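Local coordinates for protein glycosyltransferase (duf1792) (Streptococcus sanguinis, PDB 5V4A) that acts as a glycosyltransferase, this C-terminal piece being a GT-D-fold domain that binds UDP, at residues P94-L97 with E98-K101. Residues are numbered along the deposited sequence; the frame is centred on the assembly and turned at random.
Sequences PHFL and EKYK
Tyr100 lays one side of its ring back along the helix onto Phe96, whose CB methylene touches the CE2 side of the tyrosine ring (Phe96 CB to Tyr100 CE2 4.0 Å). In both residues CG stands anti to the carbonyl carbon (chi1 -56° in Phe96, -79° in Tyr100), which sends the rings toward the N-terminal end of the helix and onto its buried side. His95 CB sits over the centre of one face of the Phe96 ring, 3.6 Å above its plane. The edge of the tyrosine ring also faces Leu97 CA. Phe96 O takes a nearly straight bond from Tyr100 N at 3.0 Å and a weak, strongly bent one from Lys99 N. Lys99 sends its aliphatic chain past the phenylalanine ring, CD coming obliquely to 4.4 Å from Phe96 CD1. On the outer side, Leu97 CD1 meets Lys101 CG at 4.1 Å, the two chains running at a slant over the bond from Lys101 N to Leu97 O. A bend at chi3 (-48°) turns the lysine back, and its NZ forms a salt bridge with Glu98 OE2 at 2.9 Å, from the syn side but well out of the carboxylate plane, although the glutamate is poorly ordered. At the kink, a water accepts from Glu98 N and donates weakly to Pro94 O, bridging a turn that lacks its direct backbone bond. His92 is hydrogen-bonded to Tyr100 OH and pairs edge-to-face with Phe96; Met33 of helix 30-36 packs on both aromatic side chains. These i/i+3 and i/i+4 contacts lie along amphipathic helix 82-103, the crossover of the beta-alpha-beta unit between strands 66-70 and 110-111 in the GT-D fold.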
loop_
_atom_site.group_PDB
_atom_site.type_symbol
_atom_site.label_atom_id
_atom_site.label_comp_id
_atom_site.label_asym_id
_atom_site.label_seq_id
_atom_site.Cartn_x
_atom_site.Cartn_y
_atom_site.Cartn_z
ATOM N N PRO A 94 -12.910 31.089 3.895
ATOM C CA PRO A 94 -13.613 32.377 4.005
ATOM C C PRO A 94 -14.308 32.812 2.717
ATOM O O PRO A 94 -15.456 33.265 2.770
ATOM C CB PRO A 94 -12.493 33.336 4.413
ATOM C CG PRO A 94 -11.585 32.476 5.243
ATOM C CD PRO A 94 -11.623 31.111 4.622
ATOM N N HIS A 95 -13.644 32.681 1.563
ATOM C CA HIS A 95 -14.258 33.058 0.293
ATOM C C HIS A 95 -15.342 32.073 -0.129
ATOM O O HIS A 95 -16.463 32.478 -0.454
ATOM C CB HIS A 95 -13.202 33.174 -0.810
ATOM C CG HIS A 95 -12.517 34.506 -0.865
ATOM N ND1 HIS A 95 -11.302 34.748 -0.260
ATOM C CD2 HIS A 95 -12.882 35.670 -1.453
ATOM C CE1 HIS A 95 -10.946 36.002 -0.478
ATOM N NE2 HIS A 95 -11.888 36.583 -1.198
ATOM N N PHE A 96 -15.034 30.773 -0.131
ATOM C CA PHE A 96 -15.799 29.822 -0.933
ATOM C C PHE A 96 -16.564 28.770 -0.135
ATOM O O PHE A 96 -17.108 27.841 -0.744
ATOM C CB PHE A 96 -14.875 29.108 -1.928
ATOM C CG PHE A 96 -14.109 30.034 -2.822
ATOM C CD1 PHE A 96 -14.760 31.013 -3.553
ATOM C CD2 PHE A 96 -12.732 29.922 -2.936
ATOM C CE1 PHE A 96 -14.052 31.879 -4.382
ATOM C CE2 PHE A 96 -12.016 30.778 -3.759
ATOM C CZ PHE A 96 -12.680 31.763 -4.486
ATOM N N LEU A 97 -16.629 28.870 1.195
ATOM C CA LEU A 97 -17.286 27.806 1.954
ATOM C C LEU A 97 -18.750 27.667 1.563
ATOM O O LEU A 97 -19.251 26.548 1.388
ATOM C CB LEU A 97 -17.167 28.052 3.458
ATOM C CG LEU A 97 -17.940 27.037 4.314
ATOM C CD1 LEU A 97 -17.522 25.597 4.004
ATOM C CD2 LEU A 97 -17.794 27.331 5.797
ATOM N N GLU A 98 -19.449 28.794 1.398
ATOM C CA GLU A 98 -20.856 28.744 1.024
ATOM C C GLU A 98 -21.053 28.241 -0.400
ATOM O O GLU A 98 -22.120 27.700 -0.709
ATOM C CB GLU A 98 -21.489 30.128 1.191
ATOM C CG GLU A 98 -23.014 30.141 1.147
ATOM C CD GLU A 98 -23.646 29.429 2.329
ATOM O OE1 GLU A 98 -24.748 28.859 2.167
ATOM O OE2 GLU A 98 -23.050 29.452 3.426
ATOM N N LYS A 99 -20.037 28.367 -1.260
ATOM C CA LYS A 99 -20.120 27.755 -2.583
ATOM C C LYS A 99 -19.959 26.243 -2.490
ATOM O O LYS A 99 -20.700 25.489 -3.136
ATOM C CB LYS A 99 -19.058 28.345 -3.515
ATOM C CG LYS A 99 -19.414 29.726 -4.073
ATOM C CD LYS A 99 -18.642 30.052 -5.344
ATOM C CE LYS A 99 -18.886 31.499 -5.744
ATOM N NZ LYS A 99 -20.322 31.687 -6.097
ATOM N N TYR A 100 -19.007 25.779 -1.677
ATOM C CA TYR A 100 -18.855 24.341 -1.466
ATOM C C TYR A 100 -20.151 23.723 -0.956
ATOM O O TYR A 100 -20.615 22.708 -1.486
ATOM C CB TYR A 100 -17.712 24.057 -0.492
ATOM C CG TYR A 100 -16.333 24.149 -1.103
ATOM C CD1 TYR A 100 -15.891 23.195 -2.003
ATOM C CD2 TYR A 100 -15.464 25.180 -0.759
ATOM C CE1 TYR A 100 -14.624 23.263 -2.555
ATOM C CE2 TYR A 100 -14.192 25.263 -1.308
ATOM C CZ TYR A 100 -13.778 24.303 -2.206
ATOM O OH TYR A 100 -12.517 24.369 -2.760
ATOM N N LYS A 101 -20.751 24.324 0.075
ATOM C CA LYS A 101 -21.999 23.788 0.612
ATOM C C LYS A 101 -23.135 23.853 -0.407
ATOM O O LYS A 101 -24.030 23.000 -0.390
ATOM C CB LYS A 101 -22.377 24.524 1.901
ATOM C CG LYS A 101 -21.344 24.368 2.999
ATOM C CD LYS A 101 -21.726 25.079 4.284
ATOM C CE LYS A 101 -22.196 26.501 4.036
ATOM N NZ LYS A 101 -22.469 27.257 5.305
HETATM O O HOH W 1 -18.231 31.172 2.466
#